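PDB 4A41: alpha-n-acetylglucosaminidase family protein from Clostridium perfringens, which binds galactose through a family 32 carbohydrate-binding module, probably helping an enzyme that removes alpha-linked N-acetylglucosamine to find its glycan targets. Local coordinates for residues G42-A47 and N56-T61; K101-V106 and F113-E118; F86-R91 and S126-K131. All blocks are in the same frame, centred on the assembly; numbering follows the deposited sequence.

Contact 1: residues G42-A47 and N56-T61; sequences GNEGLA and NTIWHT. With CA (calcium ion), chain B; GAL (beta-D-galactopyranose), chain C.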
loop_
_atom_site.group_PDB
_atom_site.type_symbol
_atom_site.label_atom_id
_atom_site.label_comp_id
_atom_site.label_asym_id
_atom_site.label_seq_id
_atom_site.Cartn_x
_atom_site.Cartn_y
_atom_site.Cartn_z
ATOM N N GLY A 42 8.060 -3.949 16.360
ATOM C CA GLY A 42 8.249 -2.553 16.798
ATOM C C GLY A 42 7.643 -1.522 15.843
ATOM O O GLY A 42 6.575 -0.949 16.075
ATOM N N ASN A 43 8.342 -1.280 14.760
ATOM C CA ASN A 43 7.868 -0.314 13.777
ATOM C C ASN A 43 7.454 -0.972 12.478
ATOM O O ASN A 43 7.291 -0.314 11.458
ATOM C CB ASN A 43 8.969 0.703 13.523
ATOM C CG ASN A 43 9.057 1.724 14.617
ATOM O OD1 ASN A 43 8.083 2.018 15.336
ATOM N ND2 ASN A 43 10.251 2.291 14.754
ATOM N N GLU A 44 7.289 -2.283 12.530
ATOM C CA GLU A 44 6.905 -3.090 11.377
ATOM C C GLU A 44 6.385 -4.426 11.969
ATOM O O GLU A 44 6.677 -4.711 13.129
ATOM C CB GLU A 44 8.123 -3.309 10.423
ATOM C CG GLU A 44 9.176 -4.283 10.944
ATOM C CD GLU A 44 10.432 -4.351 10.079
ATOM O OE1 GLU A 44 10.798 -3.335 9.463
ATOM O OE2 GLU A 44 11.067 -5.418 10.044
ATOM N N GLY A 45 5.657 -5.252 11.216
ATOM C CA GLY A 45 5.326 -4.995 9.823
ATOM C C GLY A 45 3.848 -5.205 9.545
ATOM O O GLY A 45 3.487 -5.512 8.408
ATOM N N LEU A 46 3.006 -5.038 10.572
ATOM C CA LEU A 46 1.559 -5.239 10.407
ATOM C C LEU A 46 0.987 -4.312 9.343
ATOM O O LEU A 46 1.397 -3.159 9.246
ATOM C CB LEU A 46 0.823 -4.978 11.708
ATOM C CG LEU A 46 1.238 -5.916 12.839
ATOM C CD1 LEU A 46 0.414 -5.542 14.095
ATOM C CD2 LEU A 46 1.052 -7.391 12.476
ATOM N N ALA A 47 0.058 -4.817 8.531
ATOM C CA ALA A 47 -0.630 -3.984 7.523
ATOM C C ALA A 47 -1.211 -2.673 8.064
ATOM O O ALA A 47 -1.122 -1.603 7.405
ATOM C CB ALA A 47 -1.730 -4.785 6.859
ATOM N N ASN A 56 7.181 6.673 10.847
ATOM C CA ASN A 56 8.165 5.717 11.379
ATOM C C ASN A 56 7.710 4.265 11.441
ATOM O O ASN A 56 8.521 3.395 11.680
ATOM C CB ASN A 56 8.675 6.139 12.774
ATOM C CG ASN A 56 7.570 6.156 13.803
ATOM O OD1 ASN A 56 6.499 6.675 13.537
ATOM N ND2 ASN A 56 7.822 5.596 14.990
ATOM N N THR A 57 6.419 4.008 11.233
ATOM C CA THR A 57 5.889 2.638 11.270
ATOM C C THR A 57 5.515 2.208 9.859
ATOM O O THR A 57 4.977 3.002 9.064
ATOM C CB THR A 57 4.651 2.511 12.156
ATOM O OG1 THR A 57 3.558 3.245 11.578
ATOM C CG2 THR A 57 4.889 3.093 13.536
ATOM N N ILE A 58 5.778 0.936 9.562
ATOM C CA ILE A 58 5.583 0.458 8.200
ATOM C C ILE A 58 4.894 -0.896 8.168
ATOM O O ILE A 58 5.078 -1.731 9.063
ATOM C CB ILE A 58 6.947 0.386 7.415
ATOM C CG1 ILE A 58 7.836 -0.775 7.923
ATOM C CG2 ILE A 58 7.651 1.775 7.440
ATOM C CD1 ILE A 58 9.218 -0.860 7.271
ATOM N N TRP A 59 4.059 -1.107 7.148
ATOM C CA TRP A 59 3.734 -2.480 6.729
ATOM C C TRP A 59 4.988 -3.048 6.092
ATOM O O TRP A 59 5.707 -2.321 5.381
ATOM C CB TRP A 59 2.628 -2.464 5.676
ATOM C CG TRP A 59 2.474 -3.756 4.929
ATOM C CD1 TRP A 59 2.166 -4.979 5.456
ATOM C CD2 TRP A 59 2.624 -3.954 3.516
ATOM N NE1 TRP A 59 2.125 -5.932 4.458
ATOM C CE2 TRP A 59 2.386 -5.328 3.259
ATOM C CE3 TRP A 59 2.919 -3.094 2.430
ATOM C CZ2 TRP A 59 2.449 -5.870 1.971
ATOM C CZ3 TRP A 59 2.967 -3.632 1.141
ATOM C CH2 TRP A 59 2.718 -5.009 0.925
ATOM N N HIS A 60 5.262 -4.316 6.350
ATOM C CA HIS A 60 6.374 -5.004 5.663
ATOM C C HIS A 60 5.932 -6.437 5.430
ATOM O O HIS A 60 5.300 -7.061 6.314
ATOM C CB HIS A 60 7.633 -4.997 6.574
ATOM C CG HIS A 60 8.940 -5.339 5.898
ATOM N ND1 HIS A 60 9.224 -6.586 5.373
ATOM C CD2 HIS A 60 10.064 -4.592 5.718
ATOM C CE1 HIS A 60 10.468 -6.601 4.922
ATOM N NE2 HIS A 60 10.999 -5.409 5.118
ATOM N N THR A 61 6.231 -6.975 4.255
ATOM C CA THR A 61 5.912 -8.367 3.976
ATOM C C THR A 61 6.629 -9.270 4.995
ATOM O O THR A 61 7.681 -8.904 5.532
ATOM C CB THR A 61 6.325 -8.768 2.528
ATOM O OG1 THR A 61 7.658 -8.303 2.255
ATOM C CG2 THR A 61 5.345 -8.145 1.488
HETATM CA CA CA B . 2.838 4.189 9.333
HETATM C C1 GAL C . 16.208 -5.453 8.109
HETATM C C2 GAL C . 15.251 -4.283 7.982
HETATM C C3 GAL C . 13.825 -4.828 8.135
HETATM C C4 GAL C . 13.593 -5.954 7.136
HETATM C C5 GAL C . 14.666 -7.032 7.322
HETATM C C6 GAL C . 14.490 -8.188 6.340
HETATM O O1 GAL C . 17.501 -4.963 7.885
HETATM O O2 GAL C . 15.535 -3.270 8.945
HETATM O O3 GAL C . 12.926 -3.739 7.969
HETATM O O4 GAL C . 13.655 -5.419 5.798
HETATM O O5 GAL C . 15.912 -6.400 7.098
HETATM O O6 GAL C . 15.401 -9.252 6.615
#

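Contact 2: residues K101-V106 and F113-E118; sequences KYELHV and FRKISE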
loop_
_atom_site.group_PDB
_atom_site.type_symbol
_atom_site.label_atom_id
_atom_site.label_comp_id
_atom_site.label_asym_id
_atom_site.label_seq_id
_atom_site.Cartn_x
_atom_site.Cartn_y
_atom_site.Cartn_z
ATOM N N LYS A 101 8.143 -1.797 -8.639
ATOM C CA LYS A 101 7.232 -2.123 -9.737
ATOM C C LYS A 101 5.886 -2.475 -9.098
ATOM O O LYS A 101 5.803 -3.325 -8.210
ATOM C CB LYS A 101 7.763 -3.301 -10.566
ATOM C CG LYS A 101 6.949 -3.532 -11.842
ATOM C CD LYS A 101 7.456 -4.739 -12.630
ATOM C CE LYS A 101 6.846 -4.671 -14.027
ATOM N NZ LYS A 101 7.300 -5.729 -14.980
ATOM N N TYR A 102 4.829 -1.796 -9.546
ATOM C CA TYR A 102 3.536 -1.854 -8.838
ATOM C C TYR A 102 2.375 -1.981 -9.814
ATOM O O TYR A 102 2.501 -1.670 -11.017
ATOM C CB TYR A 102 3.308 -0.567 -8.007
ATOM C CG TYR A 102 3.145 0.633 -8.908
ATOM C CD1 TYR A 102 1.893 0.997 -9.452
ATOM C CD2 TYR A 102 4.258 1.372 -9.278
ATOM C CE1 TYR A 102 1.801 2.097 -10.344
ATOM C CE2 TYR A 102 4.163 2.452 -10.140
ATOM C CZ TYR A 102 2.953 2.810 -10.667
ATOM O OH TYR A 102 2.932 3.911 -11.524
ATOM N N GLU A 103 1.241 -2.425 -9.266
ATOM C CA GLU A 103 -0.084 -2.210 -9.872
ATOM C C GLU A 103 -0.969 -1.646 -8.775
ATOM O O GLU A 103 -0.785 -1.978 -7.579
ATOM C CB GLU A 103 -0.663 -3.515 -10.407
ATOM C CG GLU A 103 0.249 -4.155 -11.416
ATOM C CD GLU A 103 -0.372 -5.322 -12.150
ATOM O OE1 GLU A 103 -1.519 -5.751 -11.848
ATOM O OE2 GLU A 103 0.331 -5.847 -13.038
ATOM N N LEU A 104 -1.928 -0.820 -9.167
ATOM C CA LEU A 104 -2.989 -0.366 -8.268
ATOM C C LEU A 104 -4.300 -0.908 -8.803
ATOM O O LEU A 104 -4.602 -0.739 -9.995
ATOM C CB LEU A 104 -3.002 1.159 -8.187
ATOM C CG LEU A 104 -3.858 1.668 -7.026
ATOM C CD1 LEU A 104 -3.178 1.509 -5.657
ATOM C CD2 LEU A 104 -4.232 3.113 -7.254
ATOM N N HIS A 105 -5.038 -1.591 -7.944
ATOM C CA HIS A 105 -6.347 -2.173 -8.295
ATOM C C HIS A 105 -7.432 -1.611 -7.384
ATOM O O HIS A 105 -7.149 -1.177 -6.269
ATOM C CB HIS A 105 -6.374 -3.715 -8.131
ATOM C CG HIS A 105 -5.322 -4.466 -8.908
ATOM N ND1 HIS A 105 -5.191 -5.837 -8.816
ATOM C CD2 HIS A 105 -4.363 -4.056 -9.777
ATOM C CE1 HIS A 105 -4.186 -6.237 -9.583
ATOM N NE2 HIS A 105 -3.664 -5.178 -10.176
ATOM N N VAL A 106 -8.691 -1.653 -7.844
ATOM C CA VAL A 106 -9.817 -1.249 -7.003
ATOM C C VAL A 106 -10.906 -2.328 -7.031
ATOM O O VAL A 106 -10.948 -3.173 -7.946
ATOM C CB VAL A 106 -10.438 0.118 -7.431
ATOM C CG1 VAL A 106 -9.418 1.224 -7.361
ATOM C CG2 VAL A 106 -10.989 0.011 -8.825
ATOM N N PHE A 113 -11.416 -7.548 -8.175
ATOM C CA PHE A 113 -10.579 -6.340 -8.372
ATOM C C PHE A 113 -10.347 -6.030 -9.848
ATOM O O PHE A 113 -10.381 -6.932 -10.687
ATOM C CB PHE A 113 -9.234 -6.471 -7.612
ATOM C CG PHE A 113 -9.365 -6.258 -6.118
ATOM C CD1 PHE A 113 -9.847 -7.267 -5.278
ATOM C CD2 PHE A 113 -9.057 -5.024 -5.560
ATOM C CE1 PHE A 113 -10.010 -7.051 -3.907
ATOM C CE2 PHE A 113 -9.196 -4.804 -4.208
ATOM C CZ PHE A 113 -9.693 -5.791 -3.374
ATOM N N ARG A 114 -10.093 -4.764 -10.157
ATOM C CA ARG A 114 -9.775 -4.327 -11.508
ATOM C C ARG A 114 -8.582 -3.382 -11.462
ATOM O O ARG A 114 -8.460 -2.583 -10.511
ATOM C CB ARG A 114 -10.994 -3.668 -12.185
ATOM C CG ARG A 114 -11.455 -2.335 -11.598
ATOM C CD ARG A 114 -12.766 -1.826 -12.232
ATOM N NE ARG A 114 -13.142 -0.501 -11.702
ATOM C CZ ARG A 114 -14.004 -0.295 -10.704
ATOM N NH1 ARG A 114 -14.597 -1.318 -10.083
ATOM N NH2 ARG A 114 -14.263 0.936 -10.307
ATOM N N LYS A 115 -7.685 -3.530 -12.430
ATOM C CA LYS A 115 -6.480 -2.726 -12.496
ATOM C C LYS A 115 -6.770 -1.326 -13.003
ATOM O O LYS A 115 -7.385 -1.134 -14.073
ATOM C CB LYS A 115 -5.410 -3.420 -13.342
ATOM C CG LYS A 115 -4.100 -2.649 -13.473
ATOM C CD LYS A 115 -3.006 -3.460 -14.228
ATOM C CE LYS A 115 -3.424 -3.727 -15.670
ATOM N NZ LYS A 115 -2.414 -4.648 -16.301
ATOM N N ILE A 116 -6.299 -0.332 -12.256
ATOM C CA ILE A 116 -6.387 1.066 -12.700
ATOM C C ILE A 116 -5.067 1.814 -12.960
ATOM O O ILE A 116 -5.068 2.892 -13.571
ATOM C CB ILE A 116 -7.306 1.917 -11.758
ATOM C CG1 ILE A 116 -6.699 2.047 -10.346
ATOM C CG2 ILE A 116 -8.699 1.300 -11.738
ATOM C CD1 ILE A 116 -7.365 3.177 -9.484
ATOM N N SER A 117 -3.955 1.242 -12.500
ATOM C CA SER A 117 -2.636 1.854 -12.671
ATOM C C SER A 117 -1.552 0.797 -12.583
ATOM O O SER A 117 -1.713 -0.216 -11.901
ATOM C CB SER A 117 -2.378 2.927 -11.595
ATOM O OG SER A 117 -1.261 3.724 -11.934
ATOM N N GLU A 118 -0.443 1.059 -13.269
ATOM C CA GLU A 118 0.733 0.184 -13.207
ATOM C C GLU A 118 1.941 0.965 -13.678
ATOM O O GLU A 118 1.829 1.900 -14.469
ATOM C CB GLU A 118 0.538 -1.091 -14.049
ATOM C CG GLU A 118 0.476 -0.820 -15.540
ATOM C CD GLU A 118 0.020 -2.021 -16.325
ATOM O OE1 GLU A 118 0.468 -3.153 -16.056
ATOM O OE2 GLU A 118 -0.803 -1.830 -17.246
HETATM O O HOH W 1 1.079 5.062 -13.311
HETATM O O HOH W 2 2.074 -4.434 -14.420
HETATM O O HOH W 3 -1.321 -6.743 -15.023
#

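Contact 3: residues F86-R91 and S126-K131; sequences FTYLPR and SLKTLK. With GAL (beta-D-galactopyranose), chain C.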
loop_
_atom_site.group_PDB
_atom_site.type_symbol
_atom_site.label_atom_id
_atom_site.label_comp_id
_atom_site.label_asym_id
_atom_site.label_seq_id
_atom_site.Cartn_x
_atom_site.Cartn_y
_atom_site.Cartn_z
ATOM N N PHE A 86 -3.697 8.468 -5.317
ATOM C CA PHE A 86 -3.184 7.534 -4.329
ATOM C C PHE A 86 -1.744 7.889 -4.047
ATOM O O PHE A 86 -0.993 8.142 -4.987
ATOM C CB PHE A 86 -3.279 6.100 -4.877
ATOM C CG PHE A 86 -2.737 5.045 -3.931
ATOM C CD1 PHE A 86 -3.573 4.430 -2.994
ATOM C CD2 PHE A 86 -1.402 4.616 -4.032
ATOM C CE1 PHE A 86 -3.102 3.445 -2.159
ATOM C CE2 PHE A 86 -0.905 3.623 -3.175
ATOM C CZ PHE A 86 -1.746 3.044 -2.238
ATOM N N THR A 87 -1.338 7.928 -2.777
ATOM C CA THR A 87 0.073 8.205 -2.505
ATOM C C THR A 87 0.684 7.082 -1.693
ATOM O O THR A 87 0.016 6.496 -0.824
ATOM C CB THR A 87 0.295 9.563 -1.790
ATOM O OG1 THR A 87 -0.360 9.565 -0.503
ATOM C CG2 THR A 87 -0.232 10.737 -2.677
ATOM N N TYR A 88 1.942 6.773 -2.032
ATOM C CA TYR A 88 2.726 5.756 -1.360
ATOM C C TYR A 88 3.938 6.445 -0.761
ATOM O O TYR A 88 4.759 6.994 -1.510
ATOM C CB TYR A 88 3.152 4.690 -2.392
ATOM C CG TYR A 88 4.303 3.802 -1.976
ATOM C CD1 TYR A 88 4.167 2.894 -0.932
ATOM C CD2 TYR A 88 5.529 3.892 -2.626
ATOM C CE1 TYR A 88 5.237 2.063 -0.555
ATOM C CE2 TYR A 88 6.614 3.072 -2.234
ATOM C CZ TYR A 88 6.449 2.173 -1.196
ATOM O OH TYR A 88 7.478 1.338 -0.796
ATOM N N LEU A 89 4.041 6.422 0.573
ATOM C CA LEU A 89 5.219 6.940 1.273
ATOM C C LEU A 89 6.065 5.764 1.737
ATOM O O LEU A 89 5.620 4.948 2.562
ATOM C CB LEU A 89 4.828 7.829 2.467
ATOM C CG LEU A 89 6.020 8.413 3.245
ATOM C CD1 LEU A 89 6.731 9.467 2.376
ATOM C CD2 LEU A 89 5.549 9.023 4.569
ATOM N N PRO A 90 7.288 5.629 1.189
ATOM C CA PRO A 90 8.186 4.573 1.625
ATOM C C PRO A 90 8.662 4.798 3.046
ATOM O O PRO A 90 8.568 5.916 3.595
ATOM C CB PRO A 90 9.413 4.750 0.712
ATOM C CG PRO A 90 8.866 5.437 -0.531
ATOM C CD PRO A 90 7.815 6.360 0.020
ATOM N N ARG A 91 9.184 3.716 3.622
ATOM C CA ARG A 91 9.918 3.797 4.886
ATOM C C ARG A 91 11.032 4.868 4.802
ATOM O O ARG A 91 11.513 5.198 3.704
ATOM C CB ARG A 91 10.506 2.426 5.207
ATOM C CG ARG A 91 11.693 2.040 4.323
ATOM C CD ARG A 91 12.144 0.609 4.550
ATOM N NE ARG A 91 12.523 0.376 5.945
ATOM C CZ ARG A 91 12.695 -0.839 6.474
ATOM N NH1 ARG A 91 12.579 -1.936 5.728
ATOM N NH2 ARG A 91 13.055 -0.959 7.756
ATOM N N SER A 126 11.306 9.043 -1.636
ATOM C CA SER A 126 10.356 10.075 -2.030
ATOM C C SER A 126 8.927 9.541 -2.054
ATOM O O SER A 126 8.692 8.391 -2.422
ATOM C CB SER A 126 10.717 10.634 -3.411
ATOM O OG SER A 126 10.580 9.645 -4.389
ATOM N N LEU A 127 7.995 10.406 -1.676
ATOM C CA LEU A 127 6.565 10.149 -1.874
ATOM C C LEU A 127 6.307 9.843 -3.330
ATOM O O LEU A 127 6.785 10.576 -4.239
ATOM C CB LEU A 127 5.731 11.370 -1.465
ATOM C CG LEU A 127 4.214 11.186 -1.458
ATOM C CD1 LEU A 127 3.793 10.260 -0.294
ATOM C CD2 LEU A 127 3.504 12.535 -1.377
ATOM N N LYS A 128 5.560 8.771 -3.567
ATOM C CA LYS A 128 5.177 8.387 -4.921
ATOM C C LYS A 128 3.679 8.637 -5.062
ATOM O O LYS A 128 2.858 8.125 -4.275
ATOM C CB LYS A 128 5.498 6.909 -5.226
ATOM C CG LYS A 128 6.958 6.453 -4.988
ATOM C CD LYS A 128 7.977 7.422 -5.659
ATOM C CE LYS A 128 9.407 6.818 -5.646
ATOM N NZ LYS A 128 9.884 6.496 -4.233
ATOM N N THR A 129 3.310 9.408 -6.089
ATOM C CA THR A 129 1.912 9.780 -6.281
ATOM C C THR A 129 1.354 9.225 -7.583
ATOM O O THR A 129 1.987 9.337 -8.655
ATOM C CB THR A 129 1.787 11.324 -6.288
ATOM O OG1 THR A 129 2.254 11.834 -5.037
ATOM C CG2 THR A 129 0.356 11.782 -6.531
ATOM N N LEU A 130 0.168 8.642 -7.474
ATOM C CA LEU A 130 -0.596 8.176 -8.654
ATOM C C LEU A 130 -1.826 9.025 -8.799
ATOM O O LEU A 130 -2.530 9.291 -7.833
ATOM C CB LEU A 130 -0.998 6.706 -8.525
ATOM C CG LEU A 130 0.151 5.714 -8.275
ATOM C CD1 LEU A 130 -0.384 4.341 -7.949
ATOM C CD2 LEU A 130 1.087 5.675 -9.480
ATOM N N LYS A 131 -2.080 9.470 -10.031
ATOM C CA LYS A 131 -3.307 10.226 -10.343
ATOM C C LYS A 131 -3.961 9.522 -11.496
ATOM O O LYS A 131 -3.294 9.167 -12.470
ATOM C CB LYS A 131 -2.972 11.654 -10.750
ATOM C CG LYS A 131 -2.355 12.424 -9.612
ATOM C CD LYS A 131 -1.757 13.713 -10.119
ATOM C CE LYS A 131 -1.392 14.588 -8.933
ATOM N NZ LYS A 131 -1.057 15.978 -9.383
HETATM C C1 GAL C . 16.208 -5.453 8.109
HETATM C C2 GAL C . 15.251 -4.283 7.982
HETATM C C3 GAL C . 13.825 -4.828 8.135
HETATM C C4 GAL C . 13.593 -5.954 7.136
HETATM C C5 GAL C . 14.666 -7.032 7.322
HETATM C C6 GAL C . 14.490 -8.188 6.340
HETATM O O1 GAL C . 17.501 -4.963 7.885
HETATM O O2 GAL C . 15.535 -3.270 8.945
HETATM O O3 GAL C . 12.926 -3.739 7.969
HETATM O O4 GAL C . 13.655 -5.419 5.798
HETATM O O5 GAL C . 15.912 -6.400 7.098
HETATM O O6 GAL C . 15.401 -9.252 6.615
#

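Contact 1: residues G42-A47 and N56-T61
N43 meets the segment 56-61 through its CB, which rests 3.3 Å from N56 O, while its backbone oxygen accepts the bond I58 N to N43 O (2.7 Å). Next along the chain, E44 lays its CB against I58 CG1 at 3.6 Å. A chi1 of 73° swings E44 CG in over the backbone, and the chain, extended beyond, reaches the sugar: galactose O3 donates to E44 OE1 over 2.6 Å, and Y63 OH holds the other oxygen, OE2. G45 follows a cis peptide bond and packs its CA directly against H60 CB; its carbonyl takes the nearly straight bond H60 N to G45 O (3.0 Å, 171° at the hydrogen). L46 and A47 then pass the indole of W59, with A47 CB 4.1 Å from W59 CD1.

On the facing segment, H60 ND1 donates a hydrogen bond to T61 O in the ring plane (2.8 Å), which fixes the rotation of the imidazole and presents H60 NE2 to galactose O4 at 2.7 Å. T57 binds the calcium ion through both O and OG1, beside F49, D52, K54, A155 and E156. E44 and H60 thus read the O3 and O4 hydroxyls, as befits a family 32 module that binds galactose, and segment 56-61 carries both the sugar ligand H60 and the calcium ligand T57, so the metal probably helps to order it.

Contact 2: residues K101-V106 and F113-E118
V106 and I116 press together on the buried side of a hairpin, CG1 of V106 lying 3.5 Å from I116 CD1. The I116 side chain shows how a classic beta bulge is used. Its CB lies near L104 O, the oxygen shared by I116 N (2.9 Å) and S117 N (3.3 Å): two residues of one strand stand opposite a single residue of the other. CG2 reaches toward V106 CG2. CG1, folded back above its own main chain (chi1 66°), leans over L104 O, and CD1 at the tip touches both V106 CG1 and L104 CD2, the latter 3.8 Å away. V106 CG2 in turn sits over the centre of one face of the R114 guanidinium, whose nitrogens are held by E108, T135 and K136.

The other face of the hairpin is polar. H105 NE2 donates in its ring plane to the anti lone pair of E103 OE1 (2.8 Å), and K115 CD runs past that same oxygen. E103 and E118 extend side by side, and E103 OE2 and E118 OE1 are 4.0 Å apart; K115 NZ, in a weak salt bridge with E118 and joined to E103 OE2 by a water, probably eases their repulsion.

Strand 113-120 is an edge strand of the five-stranded antiparallel sheet, and strand 102-107 links it to strand 139-144. L104 and I116 rest on F132 of strand 128-137, so the apolar face of the hairpin closes against the second sheet of the beta-sandwich.

Contact 3: residues F86-R91 and S126-K131
Y88 and K128 face each other as a hydrogen-bonded antiparallel pair, joined by Y88 N to K128 O and K128 N to Y88 O, both 2.8 Å. Their side chains run the same way, K128 CG lying at the edge of the phenol ring, 3.8 Å from Y88 CD2. F86 and L130 repeat the pairing further along, with F86 CD2 4.1 Å from L130 CD1. Between them T87 turns to the other face, its CG2 3.6 Å from T129 OG1, and L127 CD1 fits against L89 CB.

The second shell holds these groups in place. K128 bends at chi2 (-50°) and again at chi4, which curls NZ back to S126 O at 2.9 Å; that carbonyl also lies 3.3 Å from P90 CD. The Y88 hydroxyl is hydrogen-bonded to S153 O and I99 N, and its ring meets that of W121 with the planes nearly parallel. After L89 the strand ends, and R91, in the loop that follows, reaches the ligand: its NH1 and NH2 both donate to galactose O3, the longer bond being NH1 to O3 at 2.9 Å.

Strand 128-137 is one edge strand of the four-stranded antiparallel sheet, and strand 80-89 separates it from strand 153-160. F86 and L130 point inward to L104 of strand 102-107, joining the two sheets of the sandwich.

How the contacts relate
Along the chain contact 1 comes first; strand 80-89 then opens contact 3, the hairpin of contact 2 follows, and strand 128-137 completes contact 3. Contacts 1 and 3 both reach the four-stranded sheet and meet at the galactose pocket, where I58 and H60 pack on R91, although their centres lie 16 Å apart. Contact 2 belongs to the five-stranded sheet, its centre 14 Å from that of contact 3 and 22 Å from that of contact 1, across the middle of the chain. Y102 touches L130, and L104 touches both F86 and L130, through the core. The module thus recognises sugar with loop residues and the end of a short strand, at one end of the sandwich.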